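Local coordinates for protein probable enoyl-CoA hydratase/isomerase (Pseudomonas aeruginosa PAO1, PDB 5WYD) that probably acts as a hydro-lyase of the enoyl-CoA hydratase/isomerase (crotonase) family and is implicated in biosynthesis of the diffusible signal factor, at residues 100-108 with 123-131; 109-117 with 200-211. The protein carries 1 engineered substitution. All blocks are in the same frame, centred on the assembly; numbering follows the deposited sequence.

From the N terminus, the end of helix 88-106 (100-108) leads through a short turn into strand 111-116 (109-117). Segment 123-131, which carries helix 123-130, turns back onto 100-108 and closes interaction 1 across 14 intervening residues. Much later, helix 200-211 returns to the strand and closes interaction 2 across 82 residues. Because 109-117 lies inside the first loop and 200-211 beyond it, the two contacts cross. They lie on opposite faces of the main sheet: S112 and A114 face L105 and C131 of interaction 1, while V111, I113 and A115 face helix 200-211. Strand 111-116 thus joins the two helical layers of the crotonase fold.

Interaction 1. Residues 100-108 with 123-131; sequences EAFEALRDF and GGLECALAC
F102 reaches from helix 88-106 into a hole formed by G123, E126, C127 and A130 on helix 123-130, a knob-into-hole fit between helices running 28° from parallel. F102 CB lies 4.2 Å from A130 CB. With CG anti to the carbonyl carbon (chi1 -69°), the ring is carried toward the start of the second helix. CD1 then passes C127 CA, and F102 CE1 presses on C127 CB at 3.4 Å. C127 CA stands over one face, 4.0 Å from the F102 ring centroid, a CH-pi contact; C127 SG sits obliquely beside the ring. CE2 meets E126 CB, and F102 CZ ends 3.7 Å from G123 O. The E126 carboxylate turns elsewhere, to the backbone N-H of A155, which also touches the F102 side chain. Nearer the sheet, L105 CD2 touches A130 CB and C131 SG, each at 3.5 Å. Where the backbones come closest, R106 CA approaches A130 O at 3.2 Å in a CA-H...O contact. In crotonases the start of the helix equivalent to 123-130 commonly contributes to the oxyanion hole. Between these two segments no hydrogen bond forms, and helix 123-130 meets helix 88-106 through apolar, CH-pi and sulfur contacts and one CA-H...O approach.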
loop_
_atom_site.group_PDB
_atom_site.type_symbol
_atom_site.label_atom_id
_atom_site.label_comp_id
_atom_site.label_asym_id
_atom_site.label_seq_id
_atom_site.Cartn_x
_atom_site.Cartn_y
_atom_site.Cartn_z
ATOM N N GLU A 100 -6.370 -22.084 -0.295
ATOM C CA GLU A 100 -5.146 -22.666 -0.832
ATOM C C GLU A 100 -5.347 -23.195 -2.236
ATOM O O GLU A 100 -4.545 -22.916 -3.140
ATOM C CB GLU A 100 -4.649 -23.799 0.067
ATOM C CG GLU A 100 -4.320 -23.427 1.485
ATOM C CD GLU A 100 -3.919 -24.642 2.304
ATOM O OE1 GLU A 100 -3.867 -25.765 1.755
ATOM O OE2 GLU A 100 -3.575 -24.472 3.487
ATOM N N ALA A 101 -6.408 -23.977 -2.433
ATOM C CA ALA A 101 -6.629 -24.574 -3.736
ATOM C C ALA A 101 -6.897 -23.498 -4.774
ATOM O O ALA A 101 -6.201 -23.413 -5.791
ATOM C CB ALA A 101 -7.789 -25.569 -3.652
ATOM N N PHE A 102 -7.841 -22.605 -4.489
ATOM C CA PHE A 102 -8.188 -21.577 -5.465
ATOM C C PHE A 102 -7.024 -20.636 -5.735
ATOM O O PHE A 102 -6.809 -20.218 -6.879
ATOM C CB PHE A 102 -9.415 -20.806 -5.016
ATOM C CG PHE A 102 -10.666 -21.623 -5.044
ATOM C CD1 PHE A 102 -10.854 -22.628 -5.988
ATOM C CD2 PHE A 102 -11.670 -21.366 -4.158
ATOM C CE1 PHE A 102 -12.013 -23.366 -6.004
ATOM C CE2 PHE A 102 -12.835 -22.073 -4.201
ATOM C CZ PHE A 102 -13.011 -23.080 -5.104
ATOM N N GLU A 103 -6.286 -20.261 -4.701
ATOM C CA GLU A 103 -5.119 -19.430 -4.938
ATOM C C GLU A 103 -4.109 -20.163 -5.807
ATOM O O GLU A 103 -3.465 -19.555 -6.669
ATOM C CB GLU A 103 -4.529 -19.028 -3.610
ATOM C CG GLU A 103 -5.424 -18.072 -2.856
ATOM C CD GLU A 103 -4.939 -17.913 -1.454
ATOM O OE1 GLU A 103 -5.521 -17.130 -0.675
ATOM O OE2 GLU A 103 -3.927 -18.563 -1.151
ATOM N N ALA A 104 -3.958 -21.470 -5.599
ATOM C CA ALA A 104 -3.065 -22.235 -6.461
ATOM C C ALA A 104 -3.525 -22.171 -7.915
ATOM O O ALA A 104 -2.707 -21.991 -8.827
ATOM C CB ALA A 104 -2.975 -23.683 -5.987
ATOM N N LEU A 105 -4.837 -22.296 -8.147
ATOM C CA LEU A 105 -5.357 -22.219 -9.505
ATOM C C LEU A 105 -5.083 -20.850 -10.094
ATOM O O LEU A 105 -4.559 -20.727 -11.213
ATOM C CB LEU A 105 -6.863 -22.498 -9.480
ATOM C CG LEU A 105 -7.673 -22.203 -10.745
ATOM C CD1 LEU A 105 -7.149 -23.029 -11.911
ATOM C CD2 LEU A 105 -9.214 -22.323 -10.554
ATOM N N ARG A 106 -5.333 -19.814 -9.292
ATOM C CA ARG A 106 -5.083 -18.445 -9.698
ATOM C C ARG A 106 -3.618 -18.237 -10.022
ATOM O O ARG A 106 -3.269 -17.367 -10.822
ATOM C CB ARG A 106 -5.520 -17.520 -8.575
ATOM C CG ARG A 106 -5.070 -16.104 -8.745
ATOM C CD ARG A 106 -5.475 -15.285 -7.539
ATOM N NE ARG A 106 -4.850 -15.709 -6.298
ATOM C CZ ARG A 106 -3.766 -15.143 -5.794
ATOM N NH1 ARG A 106 -3.201 -14.141 -6.441
ATOM N NH2 ARG A 106 -3.253 -15.573 -4.649
ATOM N N ASP A 107 -2.746 -18.967 -9.355
ATOM C CA ASP A 107 -1.323 -18.849 -9.584
ATOM C C ASP A 107 -0.790 -19.834 -10.625
ATOM O O ASP A 107 0.431 -19.958 -10.759
ATOM C CB ASP A 107 -0.586 -19.024 -8.265
ATOM C CG ASP A 107 -0.810 -17.872 -7.338
ATOM O OD1 ASP A 107 -1.388 -16.857 -7.775
ATOM O OD2 ASP A 107 -0.426 -17.988 -6.159
ATOM N N PHE A 108 -1.653 -20.561 -11.340
ATOM C CA PHE A 108 -1.135 -21.462 -12.359
ATOM C C PHE A 108 -0.340 -20.640 -13.366
ATOM O O PHE A 108 -0.804 -19.593 -13.824
ATOM C CB PHE A 108 -2.287 -22.212 -13.031
ATOM C CG PHE A 108 -1.872 -22.968 -14.261
ATOM C CD1 PHE A 108 -0.743 -23.740 -14.254
ATOM C CD2 PHE A 108 -2.632 -22.937 -15.404
ATOM C CE1 PHE A 108 -0.342 -24.432 -15.385
ATOM C CE2 PHE A 108 -2.234 -23.633 -16.536
ATOM C CZ PHE A 108 -1.098 -24.374 -16.518
ATOM N N GLY A 123 -19.006 -21.762 -4.058
ATOM C CA GLY A 123 -17.615 -22.084 -4.306
ATOM C C GLY A 123 -17.355 -22.256 -5.781
ATOM O O GLY A 123 -16.303 -21.863 -6.284
ATOM N N GLY A 124 -18.331 -22.807 -6.499
ATOM C CA GLY A 124 -18.159 -23.007 -7.927
ATOM C C GLY A 124 -17.899 -21.703 -8.639
ATOM O O GLY A 124 -17.005 -21.606 -9.482
ATOM N N LEU A 125 -18.651 -20.670 -8.280
ATOM C CA LEU A 125 -18.420 -19.365 -8.873
ATOM C C LEU A 125 -17.036 -18.856 -8.496
ATOM O O LEU A 125 -16.271 -18.393 -9.350
ATOM C CB LEU A 125 -19.509 -18.417 -8.395
ATOM C CG LEU A 125 -19.531 -17.051 -9.044
ATOM C CD1 LEU A 125 -19.304 -17.198 -10.545
ATOM C CD2 LEU A 125 -20.874 -16.394 -8.748
ATOM N N GLU A 126 -16.675 -19.031 -7.227
ATOM C CA GLU A 126 -15.370 -18.623 -6.734
ATOM C C GLU A 126 -14.285 -19.342 -7.485
ATOM O O GLU A 126 -13.242 -18.759 -7.810
ATOM C CB GLU A 126 -15.294 -18.929 -5.243
ATOM C CG GLU A 126 -16.113 -17.942 -4.464
ATOM C CD GLU A 126 -16.273 -18.274 -3.014
ATOM O OE1 GLU A 126 -16.729 -19.383 -2.687
ATOM O OE2 GLU A 126 -15.827 -17.452 -2.189
ATOM N N CYS A 127 -14.525 -20.613 -7.773
ATOM C CA CYS A 127 -13.573 -21.366 -8.550
ATOM C C CYS A 127 -13.424 -20.764 -9.932
ATOM O O CYS A 127 -12.304 -20.598 -10.426
ATOM C CB CYS A 127 -14.026 -22.807 -8.656
ATOM S SG CYS A 127 -13.024 -23.659 -9.859
ATOM N N ALA A 128 -14.541 -20.385 -10.554
ATOM C CA ALA A 128 -14.460 -19.823 -11.890
ATOM C C ALA A 128 -13.653 -18.546 -11.883
ATOM O O ALA A 128 -12.783 -18.344 -12.741
ATOM C CB ALA A 128 -15.866 -19.542 -12.415
ATOM N N LEU A 129 -13.882 -17.710 -10.872
ATOM C CA LEU A 129 -13.178 -16.445 -10.761
ATOM C C LEU A 129 -11.671 -16.659 -10.665
ATOM O O LEU A 129 -10.893 -15.886 -11.236
ATOM C CB LEU A 129 -13.699 -15.707 -9.533
ATOM C CG LEU A 129 -15.153 -15.197 -9.502
ATOM C CD1 LEU A 129 -15.514 -14.571 -8.153
ATOM C CD2 LEU A 129 -15.342 -14.197 -10.606
ATOM N N ALA A 130 -11.252 -17.722 -9.968
ATOM C CA ALA A 130 -9.838 -18.054 -9.800
ATOM C C ALA A 130 -9.156 -18.297 -11.138
ATOM O O ALA A 130 -7.922 -18.265 -11.209
ATOM C CB ALA A 130 -9.699 -19.275 -8.897
ATOM N N CYS A 131 -9.935 -18.750 -12.126
ATOM C CA CYS A 131 -9.515 -18.941 -13.508
ATOM C C CYS A 131 -9.322 -17.602 -14.213
ATOM O O CYS A 131 -10.020 -16.620 -13.930
ATOM C CB CYS A 131 -10.565 -19.732 -14.256
ATOM S SG CYS A 131 -11.002 -21.182 -13.366
#

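Interaction 2. Residues 109-117 with 200-211; sequences RGVSIAAIN and ARGAALLLAAKV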
loop_
_atom_site.group_PDB
_atom_site.type_symbol
_atom_site.label_atom_id
_atom_site.label_comp_id
_atom_site.label_asym_id
_atom_site.label_seq_id
_atom_site.Cartn_x
_atom_site.Cartn_y
_atom_site.Cartn_z
ATOM N N ARG A 109 0.876 -21.092 -13.690
ATOM C CA ARG A 109 1.724 -20.296 -14.578
ATOM C C ARG A 109 1.104 -20.142 -15.958
ATOM O O ARG A 109 1.223 -19.085 -16.583
ATOM C CB ARG A 109 3.118 -20.902 -14.695
ATOM C CG ARG A 109 3.196 -22.339 -15.143
ATOM C CD ARG A 109 4.649 -22.730 -15.270
ATOM N NE ARG A 109 4.772 -24.051 -15.865
ATOM C CZ ARG A 109 5.919 -24.593 -16.255
ATOM N NH1 ARG A 109 7.059 -23.925 -16.131
ATOM N NH2 ARG A 109 5.914 -25.801 -16.786
ATOM N N GLY A 110 0.509 -21.209 -16.474
ATOM C CA GLY A 110 -0.207 -21.148 -17.725
ATOM C C GLY A 110 -1.574 -20.531 -17.555
ATOM O O GLY A 110 -2.023 -20.260 -16.449
ATOM N N VAL A 111 -2.188 -20.192 -18.685
ATOM C CA VAL A 111 -3.529 -19.625 -18.664
ATOM C C VAL A 111 -4.548 -20.687 -18.267
ATOM O O VAL A 111 -4.486 -21.845 -18.692
ATOM C CB VAL A 111 -3.875 -19.006 -20.027
ATOM C CG1 VAL A 111 -3.841 -20.068 -21.068
ATOM C CG2 VAL A 111 -5.242 -18.376 -19.979
ATOM N N SER A 112 -5.498 -20.291 -17.444
ATOM C CA SER A 112 -6.573 -21.145 -16.984
ATOM C C SER A 112 -7.858 -20.590 -17.579
ATOM O O SER A 112 -8.104 -19.381 -17.535
ATOM C CB SER A 112 -6.619 -21.206 -15.451
ATOM O OG SER A 112 -6.768 -19.927 -14.843
ATOM N N ILE A 113 -8.639 -21.457 -18.192
ATOM C CA ILE A 113 -9.885 -21.068 -18.826
ATOM C C ILE A 113 -10.976 -21.833 -18.099
ATOM O O ILE A 113 -10.888 -23.059 -17.956
ATOM C CB ILE A 113 -9.897 -21.400 -20.331
ATOM C CG1 ILE A 113 -8.666 -20.865 -21.038
ATOM C CG2 ILE A 113 -11.099 -20.796 -21.014
ATOM C CD1 ILE A 113 -8.660 -21.319 -22.422
ATOM N N ALA A 114 -12.010 -21.124 -17.675
ATOM C CA ALA A 114 -13.121 -21.729 -16.965
ATOM C C ALA A 114 -14.269 -21.898 -17.939
ATOM O O ALA A 114 -14.796 -20.910 -18.449
ATOM C CB ALA A 114 -13.549 -20.836 -15.813
ATOM N N ALA A 115 -14.662 -23.143 -18.185
ATOM C CA ALA A 115 -15.755 -23.452 -19.093
ATOM C C ALA A 115 -16.985 -23.804 -18.271
ATOM O O ALA A 115 -17.084 -24.913 -17.743
ATOM C CB ALA A 115 -15.357 -24.604 -20.010
ATOM N N ILE A 116 -17.969 -22.923 -18.287
ATOM C CA ILE A 116 -19.161 -23.045 -17.463
ATOM C C ILE A 116 -20.236 -23.759 -18.272
ATOM O O ILE A 116 -20.932 -23.159 -19.091
ATOM C CB ILE A 116 -19.637 -21.677 -16.981
ATOM C CG1 ILE A 116 -18.490 -20.956 -16.268
ATOM C CG2 ILE A 116 -20.866 -21.851 -16.092
ATOM C CD1 ILE A 116 -18.824 -19.582 -15.779
ATOM N N ASN A 117 -20.396 -25.046 -18.027
ATOM C CA ASN A 117 -21.426 -25.794 -18.713
ATOM C C ASN A 117 -22.679 -25.957 -17.873
ATOM O O ASN A 117 -23.695 -26.396 -18.401
ATOM C CB ASN A 117 -20.878 -27.154 -19.180
ATOM C CG ASN A 117 -20.332 -27.998 -18.048
ATOM O OD1 ASN A 117 -20.105 -27.511 -16.945
ATOM N ND2 ASN A 117 -20.156 -29.292 -18.313
ATOM N N ALA A 200 -19.283 -24.991 -24.552
ATOM C CA ALA A 200 -18.312 -24.374 -23.650
ATOM C C ALA A 200 -17.014 -25.166 -23.603
ATOM O O ALA A 200 -15.925 -24.583 -23.651
ATOM C CB ALA A 200 -18.899 -24.221 -22.248
ATOM N N ARG A 201 -17.102 -26.494 -23.483
ATOM C CA ARG A 201 -15.881 -27.299 -23.438
ATOM C C ARG A 201 -15.088 -27.193 -24.740
ATOM O O ARG A 201 -13.889 -26.899 -24.729
ATOM C CB ARG A 201 -16.214 -28.767 -23.158
ATOM C CG ARG A 201 -14.966 -29.647 -23.197
ATOM C CD ARG A 201 -15.311 -31.108 -23.353
ATOM N NE ARG A 201 -14.135 -31.921 -23.632
ATOM C CZ ARG A 201 -14.182 -33.224 -23.899
ATOM N NH1 ARG A 201 -13.061 -33.893 -24.144
ATOM N NH2 ARG A 201 -15.355 -33.859 -23.941
ATOM N N GLY A 202 -15.748 -27.376 -25.880
ATOM C CA GLY A 202 -15.015 -27.302 -27.125
ATOM C C GLY A 202 -14.388 -25.941 -27.303
ATOM O O GLY A 202 -13.186 -25.832 -27.557
ATOM N N ALA A 203 -15.165 -24.891 -27.037
ATOM C CA ALA A 203 -14.658 -23.533 -27.200
ATOM C C ALA A 203 -13.466 -23.288 -26.287
ATOM O O ALA A 203 -12.449 -22.719 -26.714
ATOM C CB ALA A 203 -15.769 -22.515 -26.918
ATOM N N ALA A 204 -13.554 -23.746 -25.039
ATOM C CA ALA A 204 -12.443 -23.541 -24.118
ATOM C C ALA A 204 -11.175 -24.235 -24.613
ATOM O O ALA A 204 -10.080 -23.670 -24.533
ATOM C CB ALA A 204 -12.833 -24.024 -22.724
ATOM N N LEU A 205 -11.300 -25.472 -25.098
ATOM C CA LEU A 205 -10.148 -26.183 -25.639
ATOM C C LEU A 205 -9.603 -25.464 -26.851
ATOM O O LEU A 205 -8.382 -25.368 -27.035
ATOM C CB LEU A 205 -10.560 -27.586 -26.039
ATOM C CG LEU A 205 -11.018 -28.465 -24.893
ATOM C CD1 LEU A 205 -11.549 -29.772 -25.448
ATOM C CD2 LEU A 205 -9.855 -28.718 -23.986
ATOM N N LEU A 206 -10.505 -24.993 -27.716
ATOM C CA LEU A 206 -10.064 -24.262 -28.886
ATOM C C LEU A 206 -9.378 -22.976 -28.458
ATOM O O LEU A 206 -8.267 -22.685 -28.920
ATOM C CB LEU A 206 -11.252 -24.033 -29.834
ATOM C CG LEU A 206 -11.106 -23.242 -31.143
ATOM C CD1 LEU A 206 -11.015 -21.721 -31.043
ATOM C CD2 LEU A 206 -9.818 -23.758 -31.760
ATOM N N LEU A 207 -9.975 -22.243 -27.501
ATOM C CA LEU A 207 -9.323 -21.025 -27.032
ATOM C C LEU A 207 -7.974 -21.368 -26.418
ATOM O O LEU A 207 -6.968 -20.703 -26.690
ATOM C CB LEU A 207 -10.199 -20.304 -25.994
ATOM C CG LEU A 207 -9.840 -18.897 -25.459
ATOM C CD1 LEU A 207 -10.968 -18.339 -24.578
ATOM C CD2 LEU A 207 -8.524 -18.743 -24.745
ATOM N N ALA A 208 -7.931 -22.459 -25.649
ATOM C CA ALA A 208 -6.703 -22.868 -24.987
ATOM C C ALA A 208 -5.615 -23.169 -25.994
ATOM O O ALA A 208 -4.436 -22.926 -25.721
ATOM C CB ALA A 208 -6.971 -24.092 -24.108
ATOM N N ALA A 209 -5.985 -23.724 -27.149
ATOM C CA ALA A 209 -4.988 -24.022 -28.163
ATOM C C ALA A 209 -4.306 -22.750 -28.658
ATOM O O ALA A 209 -3.098 -22.752 -28.915
ATOM C CB ALA A 209 -5.640 -24.787 -29.315
ATOM N N LYS A 210 -5.047 -21.645 -28.752
ATOM C CA LYS A 210 -4.467 -20.404 -29.265
ATOM C C LYS A 210 -3.323 -19.902 -28.392
ATOM O O LYS A 210 -2.372 -19.295 -28.901
ATOM C CB LYS A 210 -5.546 -19.321 -29.388
ATOM C CG LYS A 210 -6.685 -19.613 -30.360
ATOM C CD LYS A 210 -7.719 -18.490 -30.250
ATOM C CE LYS A 210 -8.997 -18.700 -31.063
ATOM N NZ LYS A 210 -8.811 -19.218 -32.446
ATOM N N VAL A 211 -3.421 -20.121 -27.080
ATOM C CA VAL A 211 -2.386 -19.714 -26.146
ATOM C C VAL A 211 -1.083 -20.413 -26.474
ATOM O O VAL A 211 0.006 -19.867 -26.260
ATOM C CB VAL A 211 -2.853 -20.078 -24.734
ATOM C CG1 VAL A 211 -1.665 -20.102 -23.769
ATOM C CG2 VAL A 211 -3.998 -19.193 -24.330
#
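A204 O accepts the N-H of A208 at 2.7 Å, and the I113 methyl CD1 of strand 111-116 rests against the same oxygen at 3.5 Å. The I113 chain is stretched out (chi2 174°), which sends CD1 down to the helix backbone; there I113 CD1 also meets A208 CB and, tightly, L207 CD2 at 3.5 Å. The other I113 branch, CG2, leans on A204 CB at 4.0 Å. Toward the start of the helix A115 takes over: its CB lies 3.8 Å from A204 CB and also against A200 O; with alanines on both sides, the A115 and A200 CA atoms come within 5.3 Å. This is the alpha/beta layer of the crotonase fold, the helix running 166° from the strand direction and packing on one face of the sheet; L207 reaches neighbouring strand 133-137 through I135, and A208 reaches strand 63-68 through A63. At the far end, V111 CG1 sits between its backbone N and carbonyl carbon (chi1 61°) and meets both methyls of V211, CG2 at 3.4 Å and CG1 at 3.5 Å, closer than usual carbon contacts. C176 of a neighbouring subunit packs on L207 and V211.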